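Local structure of DNA repair protein RAD2 (4Q0W) at residues A[24-30]-A[69-75]; A[33-37]-A[56-60]; A[60-64]-A[206-210]; A[336-340]-A[354-359]. The protein cuts single-stranded DNA as a magnesium-dependent endonuclease of the XPG/RAD2 family and is essential for the incision step of excision repair of UV-damaged, adducted or cross-linked DNA. One frame throughout, in Å; residues are numbered along the deposited sequence.

Interaction 1 of 4, residues A[24-30]-A[69-75]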
# COMPACT_ATOMS: atom_id res chain seq x y z
N LYS A 24 -29.89 3.28 28.80
CA LYS A 24 -29.45 2.03 28.17
C LYS A 24 -28.54 1.24 29.11
O LYS A 24 -27.64 1.82 29.73
CB LYS A 24 -28.71 2.31 26.86
CG LYS A 24 -29.53 2.02 25.60
CD LYS A 24 -30.89 2.69 25.66
CE LYS A 24 -31.75 2.29 24.46
NZ LYS A 24 -31.08 2.59 23.16
N ARG A 25 -28.79 -0.06 29.22
CA ARG A 25 -27.86 -0.95 29.91
C ARG A 25 -26.81 -1.33 28.88
O ARG A 25 -27.15 -1.79 27.78
CB ARG A 25 -28.57 -2.22 30.40
CG ARG A 25 -29.68 -1.98 31.44
CD ARG A 25 -30.56 -3.22 31.57
NE ARG A 25 -31.10 -3.58 30.26
CZ ARG A 25 -31.56 -4.79 29.93
NH1 ARG A 25 -31.57 -5.77 30.82
NH2 ARG A 25 -32.01 -5.01 28.71
N MET A 26 -25.53 -1.12 29.20
CA MET A 26 -24.47 -1.33 28.22
C MET A 26 -23.36 -2.20 28.79
O MET A 26 -22.78 -1.88 29.83
CB MET A 26 -23.87 0.01 27.78
CG MET A 26 -24.79 0.90 26.97
SD MET A 26 -24.95 0.33 25.26
CE MET A 26 -25.06 1.93 24.45
N ALA A 27 -23.06 -3.31 28.12
CA ALA A 27 -21.89 -4.10 28.52
C ALA A 27 -20.65 -3.32 28.10
O ALA A 27 -20.50 -2.97 26.92
CB ALA A 27 -21.90 -5.46 27.85
N VAL A 28 -19.77 -3.01 29.05
CA VAL A 28 -18.55 -2.29 28.68
C VAL A 28 -17.39 -3.27 28.63
O VAL A 28 -17.07 -3.91 29.63
CB VAL A 28 -18.25 -1.13 29.65
CG1 VAL A 28 -16.98 -0.39 29.23
CG2 VAL A 28 -19.44 -0.18 29.71
N ASP A 29 -16.80 -3.40 27.45
CA ASP A 29 -15.64 -4.28 27.27
C ASP A 29 -14.41 -3.50 27.71
O ASP A 29 -13.88 -2.68 26.96
CB ASP A 29 -15.54 -4.76 25.81
CG ASP A 29 -14.19 -5.42 25.49
OD1 ASP A 29 -13.43 -5.76 26.42
OD2 ASP A 29 -13.89 -5.59 24.28
N ALA A 30 -13.94 -3.76 28.92
CA ALA A 30 -12.85 -2.95 29.47
C ALA A 30 -11.56 -3.73 29.50
O ALA A 30 -10.63 -3.36 30.21
CB ALA A 30 -13.22 -2.45 30.85
N ILE A 69 -26.06 6.37 31.07
CA ILE A 69 -25.87 4.97 30.71
C ILE A 69 -25.70 4.12 31.96
O ILE A 69 -25.06 4.54 32.94
CB ILE A 69 -24.67 4.81 29.73
CG1 ILE A 69 -25.02 5.39 28.37
CG2 ILE A 69 -24.27 3.33 29.56
CD1 ILE A 69 -23.81 5.69 27.51
N ARG A 70 -26.30 2.94 31.96
CA ARG A 70 -26.12 1.99 33.05
C ARG A 70 -25.12 0.90 32.64
O ARG A 70 -25.50 -0.11 32.05
CB ARG A 70 -27.47 1.38 33.45
CG ARG A 70 -28.44 2.40 34.05
CD ARG A 70 -29.88 2.12 33.67
NE ARG A 70 -30.43 0.95 34.35
CZ ARG A 70 -31.41 0.19 33.85
NH1 ARG A 70 -31.94 0.46 32.66
NH2 ARG A 70 -31.85 -0.86 34.54
N PRO A 71 -23.83 1.11 32.96
CA PRO A 71 -22.83 0.19 32.43
C PRO A 71 -22.68 -1.08 33.26
O PRO A 71 -22.94 -1.07 34.46
CB PRO A 71 -21.53 1.00 32.50
CG PRO A 71 -21.72 1.95 33.66
CD PRO A 71 -23.23 2.16 33.81
N VAL A 72 -22.29 -2.17 32.62
CA VAL A 72 -21.70 -3.28 33.36
C VAL A 72 -20.36 -3.61 32.75
O VAL A 72 -20.25 -3.90 31.56
CB VAL A 72 -22.66 -4.49 33.54
CG1 VAL A 72 -23.54 -4.67 32.35
CG2 VAL A 72 -21.88 -5.78 33.87
N PHE A 73 -19.32 -3.51 33.57
CA PHE A 73 -17.96 -3.67 33.09
C PHE A 73 -17.60 -5.15 32.98
O PHE A 73 -17.91 -5.95 33.87
CB PHE A 73 -16.97 -2.91 34.00
CG PHE A 73 -16.82 -1.46 33.63
CD1 PHE A 73 -17.92 -0.61 33.64
CD2 PHE A 73 -15.58 -0.95 33.25
CE1 PHE A 73 -17.79 0.74 33.29
CE2 PHE A 73 -15.44 0.39 32.89
CZ PHE A 73 -16.55 1.24 32.91
N VAL A 74 -16.95 -5.50 31.88
CA VAL A 74 -16.54 -6.89 31.68
C VAL A 74 -15.03 -6.95 31.50
O VAL A 74 -14.47 -6.23 30.67
CB VAL A 74 -17.25 -7.53 30.47
CG1 VAL A 74 -16.83 -9.00 30.32
CG2 VAL A 74 -18.76 -7.44 30.65
N PHE A 75 -14.39 -7.80 32.30
CA PHE A 75 -12.95 -8.01 32.22
C PHE A 75 -12.61 -9.39 31.63
O PHE A 75 -13.42 -10.31 31.72
CB PHE A 75 -12.31 -7.86 33.61
CG PHE A 75 -12.42 -6.47 34.18
CD1 PHE A 75 -13.53 -6.09 34.92
CD2 PHE A 75 -11.42 -5.53 33.95
CE1 PHE A 75 -13.64 -4.80 35.44
CE2 PHE A 75 -11.52 -4.23 34.46
CZ PHE A 75 -12.63 -3.87 35.21
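Strands 25-29 and 70-75 run parallel, their axes 4.6 Å apart at closest approach and turned by 27°. The bonding zigzags in the usual parallel manner: residues 24, 26, 28 and 30 of the first segment alternate with 70, 72 and 74. Arg70 N donates to Lys24 O (2.8 Å), Met26 N to Arg70 O (3.0 Å), Val72 N to Met26 O (2.8 Å), Val28 N to Val72 O (2.7 Å), Val74 N to Val28 O (2.8 Å) and Ala30 N to Val74 O (3.1 Å). The pair lies inside the mixed sheet of the PIN-like nuclease core, with strand 187-189 flanking 25-29 and strand 165-167 flanking 70-75; the connection, through helices 33-40 and 52-66, makes a beta-alpha-beta crossover. Met26, Val28, Pro71 and Phe73 share one face. There Val28 CG1 sits 4.1 Å from the Phe73 ring centroid in a CH-pi contact, Val28 CG2 lies 3.7 Å from Pro71 CB, and Leu64 packs on Val28. Arg25, Ala27, Asp29, Arg70, Val72 and Val74 occupy the other face. Arg25 forms a salt bridge with Asp186, whereas Asp29, a magnesium ligand by similarity, is oriented by hydrogen bonds to Ser31 and Thr190.

Interaction 2 of 4, residues A[33-37]-A[56-60]. With nucleotides of chain C; nucleotides of chain D.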
# COMPACT_ATOMS: atom_id res chain seq x y z
N TRP A 33 -8.37 -1.61 28.47
CA TRP A 33 -8.27 -0.23 28.96
C TRP A 33 -6.99 0.05 29.75
O TRP A 33 -6.31 1.06 29.52
CB TRP A 33 -9.48 0.12 29.83
CG TRP A 33 -10.76 0.33 29.08
CD1 TRP A 33 -11.07 -0.11 27.81
CD2 TRP A 33 -11.90 1.05 29.54
NE1 TRP A 33 -12.35 0.29 27.47
CE2 TRP A 33 -12.87 1.01 28.52
CE3 TRP A 33 -12.20 1.73 30.73
CZ2 TRP A 33 -14.12 1.63 28.64
CZ3 TRP A 33 -13.44 2.34 30.85
CH2 TRP A 33 -14.39 2.28 29.82
N ILE A 34 -6.65 -0.82 30.69
CA ILE A 34 -5.49 -0.55 31.55
C ILE A 34 -4.22 -0.42 30.72
O ILE A 34 -3.53 0.60 30.79
CB ILE A 34 -5.30 -1.60 32.65
CG1 ILE A 34 -6.46 -1.56 33.65
CG2 ILE A 34 -4.00 -1.35 33.41
CD1 ILE A 34 -6.42 -2.70 34.66
N TYR A 35 -3.95 -1.44 29.90
CA TYR A 35 -2.75 -1.45 29.07
C TYR A 35 -2.73 -0.25 28.16
O TYR A 35 -1.68 0.35 27.92
CB TYR A 35 -2.66 -2.74 28.24
CG TYR A 35 -1.30 -2.92 27.62
CD1 TYR A 35 -0.19 -3.22 28.40
CD2 TYR A 35 -1.11 -2.77 26.24
CE1 TYR A 35 1.08 -3.38 27.84
CE2 TYR A 35 0.15 -2.93 25.67
CZ TYR A 35 1.24 -3.23 26.47
OH TYR A 35 2.49 -3.38 25.92
N GLN A 36 -3.91 0.11 27.66
CA GLN A 36 -4.07 1.24 26.77
C GLN A 36 -3.72 2.57 27.45
O GLN A 36 -3.03 3.41 26.86
CB GLN A 36 -5.51 1.27 26.26
CG GLN A 36 -5.80 2.24 25.14
CD GLN A 36 -7.15 1.99 24.49
OE1 GLN A 36 -8.09 2.77 24.66
NE2 GLN A 36 -7.26 0.89 23.75
N PHE A 37 -4.19 2.76 28.68
CA PHE A 37 -3.89 3.98 29.42
C PHE A 37 -2.41 4.06 29.78
O PHE A 37 -1.82 5.14 29.79
CB PHE A 37 -4.75 4.04 30.69
CG PHE A 37 -6.22 4.29 30.41
CD1 PHE A 37 -6.61 5.32 29.57
CD2 PHE A 37 -7.19 3.49 30.99
CE1 PHE A 37 -7.95 5.54 29.31
CE2 PHE A 37 -8.54 3.70 30.73
CZ PHE A 37 -8.92 4.73 29.89
N GLY A 56 -7.79 7.25 33.85
CA GLY A 56 -8.46 6.82 32.63
C GLY A 56 -9.83 6.23 32.91
O GLY A 56 -10.82 6.67 32.31
N PHE A 57 -9.90 5.24 33.79
CA PHE A 57 -11.18 4.64 34.15
C PHE A 57 -12.15 5.67 34.71
O PHE A 57 -13.32 5.68 34.32
CB PHE A 57 -11.00 3.51 35.16
CG PHE A 57 -10.86 2.15 34.52
CD1 PHE A 57 -9.65 1.75 33.97
CD2 PHE A 57 -11.93 1.26 34.51
CE1 PHE A 57 -9.52 0.49 33.39
CE2 PHE A 57 -11.81 0.01 33.94
CZ PHE A 57 -10.59 -0.38 33.38
N PHE A 58 -11.67 6.54 35.60
CA PHE A 58 -12.55 7.54 36.23
C PHE A 58 -13.23 8.44 35.18
O PHE A 58 -14.44 8.66 35.24
CB PHE A 58 -11.78 8.39 37.26
CG PHE A 58 -12.65 9.38 38.01
CD1 PHE A 58 -12.87 10.66 37.50
CD2 PHE A 58 -13.23 9.04 39.23
CE1 PHE A 58 -13.68 11.57 38.20
CE2 PHE A 58 -14.04 9.94 39.92
CZ PHE A 58 -14.26 11.21 39.40
N ARG A 59 -12.44 8.95 34.24
CA ARG A 59 -12.95 9.82 33.19
C ARG A 59 -13.99 9.14 32.29
O ARG A 59 -15.00 9.75 31.90
CB ARG A 59 -11.77 10.31 32.35
CG ARG A 59 -12.16 11.23 31.19
CD ARG A 59 -10.92 11.71 30.44
N ARG A 60 -13.75 7.88 31.95
CA ARG A 60 -14.69 7.15 31.10
C ARG A 60 -15.98 6.81 31.84
O ARG A 60 -17.07 6.90 31.28
CB ARG A 60 -14.04 5.89 30.51
CG ARG A 60 -12.94 6.22 29.51
CD ARG A 60 -12.49 5.00 28.73
NE ARG A 60 -11.54 5.34 27.69
CZ ARG A 60 -11.00 4.45 26.85
NH1 ARG A 60 -11.34 3.17 26.94
NH2 ARG A 60 -10.13 4.85 25.93
P DT C 3 -0.42 -6.68 23.04
O5' DT C 3 -1.25 -5.49 23.72
C5' DT C 3 -2.47 -5.76 24.41
C4' DT C 3 -3.60 -4.92 23.84
O4' DT C 3 -3.35 -3.52 24.06
C3' DT C 3 -3.76 -5.06 22.34
O3' DT C 3 -4.81 -5.97 22.08
C2' DT C 3 -4.09 -3.67 21.82
C1' DT C 3 -3.95 -2.76 23.03
N1 DT C 3 -3.07 -1.59 22.81
C2 DT C 3 -3.63 -0.35 22.61
O2 DT C 3 -4.83 -0.16 22.60
N3 DT C 3 -2.73 0.67 22.44
C4 DT C 3 -1.35 0.55 22.44
O4 DT C 3 -0.61 1.51 22.27
C5 DT C 3 -0.83 -0.79 22.64
C7 DT C 3 0.64 -1.04 22.66
C6 DT C 3 -1.71 -1.78 22.82
P DA D 16 -6.60 10.77 17.76
OP1 DA D 16 -7.63 10.96 16.70
OP2 DA D 16 -5.82 11.93 18.25
O5' DA D 16 -7.27 10.08 19.04
C5' DA D 16 -8.13 8.95 18.88
C4' DA D 16 -8.08 8.10 20.13
O4' DA D 16 -6.76 7.53 20.29
C3' DA D 16 -8.32 8.87 21.44
O3' DA D 16 -9.66 8.64 21.90
C2' DA D 16 -7.26 8.33 22.41
C1' DA D 16 -6.68 7.14 21.64
N9 DA D 16 -5.30 6.77 21.96
C8 DA D 16 -4.23 7.59 22.21
N7 DA D 16 -3.11 6.95 22.46
C5 DA D 16 -3.47 5.61 22.35
C6 DA D 16 -2.73 4.41 22.51
N6 DA D 16 -1.43 4.37 22.80
N1 DA D 16 -3.39 3.24 22.34
C2 DA D 16 -4.70 3.27 22.04
N3 DA D 16 -5.49 4.34 21.87
C4 DA D 16 -4.81 5.48 22.05
O HOH W 1 -10.48 2.07 24.49
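Helix 33-40 meets helix 52-66 in the N-domain of the nuclease core, where an aromatic cluster backs a DNA-contacting surface. The short segments cross at 114° with axes 10.9 Å apart, and side chains fill the space between them. Trp33 is central. Its six-membered ring turns an edge to the face of Phe57 (centroids 5.0 Å apart, planes at 57°), while Arg60 lies over its own face: Arg60 CZ is 4.3 Å from the centroid of the five-membered ring, a cation-pi contact, and Arg60 CD is 3.5 Å from that of the six-membered ring. Gly56 allows the close approach of Phe37, its CA resting 3.5 Å from the Phe37 ring centroid; a CB there would clash. Arg60 NH2 donates to Gln36 OE1 (3.2 Å), and a water joins Gln36 OE1 (2.5 Å) to Arg60 NH1 (2.8 Å). With its carbonyl held this way, Gln36 directs its amide to the DNA, NE2 donating to O2 of DT3 of chain C at 2.9 Å.

Interaction 3 of 4, residues A[60-64]-A[206-210]. With nucleotides of chain D.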
# COMPACT_ATOMS: atom_id res chain seq x y z
N ARG A 60 -13.75 7.88 31.95
CA ARG A 60 -14.69 7.15 31.10
C ARG A 60 -15.98 6.81 31.84
O ARG A 60 -17.07 6.90 31.28
CB ARG A 60 -14.04 5.89 30.51
CG ARG A 60 -12.94 6.22 29.51
CD ARG A 60 -12.49 5.00 28.73
NE ARG A 60 -11.54 5.34 27.69
CZ ARG A 60 -11.00 4.45 26.85
NH1 ARG A 60 -11.34 3.17 26.94
NH2 ARG A 60 -10.13 4.85 25.93
N ILE A 61 -15.85 6.43 33.11
CA ILE A 61 -17.02 6.13 33.94
C ILE A 61 -17.92 7.36 34.04
O ILE A 61 -19.15 7.27 33.95
CB ILE A 61 -16.59 5.68 35.35
CG1 ILE A 61 -16.02 4.26 35.32
CG2 ILE A 61 -17.76 5.75 36.34
CD1 ILE A 61 -15.27 3.87 36.60
N CYS A 62 -17.30 8.52 34.23
CA CYS A 62 -18.05 9.76 34.37
C CYS A 62 -18.79 10.09 33.07
O CYS A 62 -19.92 10.56 33.11
CB CYS A 62 -17.13 10.90 34.79
SG CYS A 62 -16.56 10.75 36.53
N LYS A 63 -18.16 9.83 31.93
CA LYS A 63 -18.80 10.10 30.64
C LYS A 63 -20.06 9.24 30.50
O LYS A 63 -21.13 9.76 30.17
CB LYS A 63 -17.83 9.86 29.48
CG LYS A 63 -18.42 10.20 28.09
CD LYS A 63 -17.35 10.20 27.00
CE LYS A 63 -17.96 10.42 25.62
NZ LYS A 63 -16.93 10.43 24.53
N LEU A 64 -19.94 7.95 30.79
CA LEU A 64 -21.08 7.03 30.76
C LEU A 64 -22.20 7.51 31.70
O LEU A 64 -23.37 7.55 31.32
CB LEU A 64 -20.64 5.61 31.13
CG LEU A 64 -19.62 4.93 30.20
CD1 LEU A 64 -19.10 3.63 30.79
CD2 LEU A 64 -20.23 4.67 28.83
N ASN A 206 -16.08 3.59 19.14
CA ASN A 206 -15.54 4.95 19.30
C ASN A 206 -16.28 5.75 20.37
O ASN A 206 -16.37 6.97 20.29
CB ASN A 206 -15.55 5.73 17.96
CG ASN A 206 -14.61 5.13 16.94
OD1 ASN A 206 -13.83 4.23 17.24
ND2 ASN A 206 -14.67 5.64 15.72
N MET A 207 -16.80 5.04 21.36
CA MET A 207 -17.52 5.66 22.48
C MET A 207 -16.66 6.69 23.22
O MET A 207 -17.17 7.69 23.71
CB MET A 207 -17.98 4.57 23.45
CG MET A 207 -18.74 5.08 24.67
SD MET A 207 -20.43 5.56 24.26
CE MET A 207 -20.81 6.55 25.70
N PHE A 208 -15.35 6.46 23.31
CA PHE A 208 -14.51 7.38 24.06
C PHE A 208 -13.60 8.24 23.19
O PHE A 208 -12.60 8.79 23.66
CB PHE A 208 -13.77 6.63 25.18
CG PHE A 208 -14.71 5.88 26.07
CD1 PHE A 208 -15.41 6.54 27.07
CD2 PHE A 208 -14.96 4.54 25.86
CE1 PHE A 208 -16.31 5.87 27.87
CE2 PHE A 208 -15.86 3.85 26.66
CZ PHE A 208 -16.54 4.52 27.67
N HIS A 209 -13.97 8.38 21.91
CA HIS A 209 -13.41 9.43 21.07
C HIS A 209 -13.99 10.77 21.52
O HIS A 209 -15.03 10.81 22.18
CB HIS A 209 -13.72 9.17 19.60
CG HIS A 209 -12.84 8.13 18.97
ND1 HIS A 209 -12.62 8.06 17.62
CD2 HIS A 209 -12.13 7.12 19.53
CE1 HIS A 209 -11.81 7.05 17.36
NE2 HIS A 209 -11.49 6.46 18.50
N GLU A 210 -13.32 11.86 21.18
CA GLU A 210 -13.79 13.18 21.57
C GLU A 210 -14.82 13.74 20.58
O GLU A 210 -14.53 14.69 19.85
CB GLU A 210 -12.61 14.14 21.72
CG GLU A 210 -12.53 14.80 23.08
CD GLU A 210 -12.73 13.82 24.21
OE1 GLU A 210 -13.75 13.95 24.94
OE2 GLU A 210 -11.89 12.91 24.38
P DA D 16 -6.60 10.77 17.76
OP1 DA D 16 -7.63 10.96 16.70
OP2 DA D 16 -5.82 11.93 18.25
O5' DA D 16 -7.27 10.08 19.04
C5' DA D 16 -8.13 8.95 18.88
C4' DA D 16 -8.08 8.10 20.13
O4' DA D 16 -6.76 7.53 20.29
C3' DA D 16 -8.32 8.87 21.44
O3' DA D 16 -9.66 8.64 21.90
C2' DA D 16 -7.26 8.33 22.41
C1' DA D 16 -6.68 7.14 21.64
N9 DA D 16 -5.30 6.77 21.96
C8 DA D 16 -4.23 7.59 22.21
N7 DA D 16 -3.11 6.95 22.46
C5 DA D 16 -3.47 5.61 22.35
C6 DA D 16 -2.73 4.41 22.51
N6 DA D 16 -1.43 4.37 22.80
N1 DA D 16 -3.39 3.24 22.34
C2 DA D 16 -4.70 3.27 22.04
N3 DA D 16 -5.49 4.34 21.87
C4 DA D 16 -4.81 5.48 22.05
O HOH W 2 -14.25 10.68 25.57
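Arg60, at the start of the segment on helix 52-66, extends its side chain across the ring of Phe208. Its CD lies 3.7 Å from the Phe208 ring centroid, nearly on the ring normal, in a CH-pi contact, and Arg60 CG comes within 3.5 Å of Phe208 CD1. The guanidinium beyond is engaged by Trp33 and Gln36. One helical turn on, Lys63 is fully extended toward the loop, and its NZ donates to Met207 O (2.9 Å). The loop joins strands 202-205 and 213-218, an antiparallel pair of the I-domain, and makes a type I beta turn from Asn206 to His209, closed by His209 N to Asn206 O at 3.2 Å; the contact thus ties the N-domain to the I-domain within one nuclease core. Lys63 NZ also donates to a water at 2.9 Å, which is in turn weakly bonded to Phe208 O (3.2 Å) and Glu210 OE1 (3.4 Å). Leu64 completes the apolar side: its CD2 packs against Met207 CE at 3.7 Å and Phe208 CZ at 3.9 Å, beside Ile189 of the central sheet. At the end of the turn the loop borders the substrate: C5' of DA16 of chain D lies over one face of the His209 ring.

Interaction 4 of 4, residues A[336-340]-A[354-359]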
# COMPACT_ATOMS: atom_id res chain seq x y z
N LEU A 336 -20.21 8.89 47.46
CA LEU A 336 -19.37 10.09 47.40
C LEU A 336 -18.24 10.06 48.43
O LEU A 336 -17.08 10.38 48.11
CB LEU A 336 -20.23 11.36 47.59
CG LEU A 336 -19.48 12.68 47.45
CD1 LEU A 336 -18.83 12.75 46.08
CD2 LEU A 336 -20.38 13.87 47.69
N ASP A 337 -18.57 9.66 49.66
CA ASP A 337 -17.58 9.59 50.74
C ASP A 337 -16.40 8.70 50.34
O ASP A 337 -15.25 9.05 50.55
CB ASP A 337 -18.21 9.03 52.03
CG ASP A 337 -19.15 10.03 52.71
OD1 ASP A 337 -19.44 11.09 52.12
OD2 ASP A 337 -19.60 9.75 53.84
N MET A 338 -16.71 7.54 49.75
CA MET A 338 -15.67 6.55 49.44
C MET A 338 -14.94 6.86 48.13
O MET A 338 -13.77 6.50 47.97
CB MET A 338 -16.23 5.13 49.44
CG MET A 338 -16.73 4.68 50.80
SD MET A 338 -15.47 4.81 52.11
CE MET A 338 -14.45 3.37 51.76
N LEU A 339 -15.62 7.54 47.21
CA LEU A 339 -14.98 8.01 45.99
C LEU A 339 -14.01 9.15 46.32
O LEU A 339 -12.90 9.20 45.78
CB LEU A 339 -16.04 8.46 44.95
CG LEU A 339 -16.81 7.37 44.18
CD1 LEU A 339 -17.97 7.97 43.36
CD2 LEU A 339 -15.88 6.55 43.25
N ARG A 340 -14.42 10.06 47.19
CA ARG A 340 -13.54 11.14 47.65
C ARG A 340 -12.24 10.59 48.22
O ARG A 340 -11.15 11.00 47.82
CB ARG A 340 -14.21 11.94 48.77
CG ARG A 340 -15.21 13.00 48.34
CD ARG A 340 -16.04 13.38 49.58
NE ARG A 340 -16.82 14.60 49.41
CZ ARG A 340 -17.58 15.12 50.37
NH1 ARG A 340 -17.65 14.53 51.55
NH2 ARG A 340 -18.26 16.23 50.14
N SER A 354 -13.00 16.28 43.54
CA SER A 354 -13.87 15.15 43.27
C SER A 354 -15.34 15.55 43.27
O SER A 354 -16.10 15.14 42.40
CB SER A 354 -13.63 14.04 44.30
OG SER A 354 -12.34 13.47 44.16
N ASP A 355 -15.73 16.35 44.26
CA ASP A 355 -17.10 16.82 44.40
C ASP A 355 -17.56 17.57 43.15
O ASP A 355 -18.67 17.37 42.67
CB ASP A 355 -17.22 17.73 45.62
CG ASP A 355 -17.32 16.95 46.92
OD1 ASP A 355 -17.07 15.73 46.91
OD2 ASP A 355 -17.64 17.57 47.97
N GLU A 356 -16.70 18.44 42.63
CA GLU A 356 -17.06 19.30 41.51
C GLU A 356 -17.51 18.45 40.32
O GLU A 356 -18.42 18.84 39.59
CB GLU A 356 -15.86 20.15 41.13
CG GLU A 356 -16.11 21.13 40.00
CD GLU A 356 -14.94 22.08 39.81
OE1 GLU A 356 -13.87 21.81 40.39
OE2 GLU A 356 -15.11 23.09 39.10
N ILE A 357 -16.89 17.28 40.16
CA ILE A 357 -17.22 16.36 39.08
C ILE A 357 -18.35 15.41 39.46
O ILE A 357 -19.27 15.16 38.67
CB ILE A 357 -15.97 15.57 38.62
CG1 ILE A 357 -14.95 16.51 37.98
CG2 ILE A 357 -16.35 14.46 37.65
CD1 ILE A 357 -13.55 15.94 37.86
N LEU A 358 -18.31 14.88 40.68
CA LEU A 358 -19.18 13.77 41.06
C LEU A 358 -20.60 14.17 41.48
O LEU A 358 -21.56 13.46 41.19
CB LEU A 358 -18.52 12.93 42.16
CG LEU A 358 -17.30 12.10 41.78
CD1 LEU A 358 -16.71 11.43 43.02
CD2 LEU A 358 -17.67 11.04 40.73
N ILE A 359 -20.72 15.30 42.18
CA ILE A 359 -22.03 15.74 42.67
C ILE A 359 -23.10 15.90 41.56
O ILE A 359 -24.22 15.41 41.73
CB ILE A 359 -21.92 17.00 43.58
CG1 ILE A 359 -21.26 16.63 44.91
CG2 ILE A 359 -23.29 17.61 43.84
CD1 ILE A 359 -20.91 17.82 45.79
O HOH W 3 -10.77 13.33 46.36
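Arg340 and Asp355 pair side by side between the two short helical segments, whose axes approach to 10.5 Å at an angle of 138°. NE of Arg340 donates to Asp355 OD1 (2.8 Å) and NH2 of Arg340 to Asp355 OD2 (2.6 Å), so both carboxylate oxygens are satisfied by one guanidinium in a bidentate salt bridge lying near its plane. Asp337, one turn before Arg340, adds a long charge contact, its OD1 3.9 Å from Arg340 NH1 and well out of the guanidinium plane, so that no N-H points at it. Ser354 acts through a water: OG donates to it at 2.7 Å, and the water in turn donates a hydrogen bond to Arg340 O at 2.8 Å. Inside the helices, Arg340 N is bonded to Leu336 O (2.8 Å) and Leu358 N to Ser354 O (2.8 Å). Alongside these polar links runs an apolar seam, with Leu339 CB 3.6 Å from Leu358 CD1, Leu336 CD1 3.9 Å from Leu358 CB and Leu336 CD2 4.0 Å from Ile359 CG1. Phe161 packs on Leu339 and Leu358, and Phe58 on Leu358. The arrangement is a helical hairpin of helices 336-347 and 351-361, packed against the nuclease core away from the metal sites.

Helix 52-66 connects all four contacts. It leads into strand 70-75 of interaction 1, presents Arg60 to both interactions 2 and 3, and meets helix 351-361 of interaction 4 through Phe58 CZ to Leu358 CD2 (3.7 Å) and Cys62 SG to Ile357 CG2 (3.9 Å). Trp33 joins the first three: its CZ3 is 3.5 Å from Phe73 CE2 and its CZ2 3.5 Å from Phe208 CE2. The contacts lie at different distances from the metal and the DNA. Interaction 1 carries Asp29, whose side chain is about 7 Å from the bound calcium; interactions 2 and 3 touch the DNA; interaction 4 stays about 18 Å from the nucleic acid at nearest atoms.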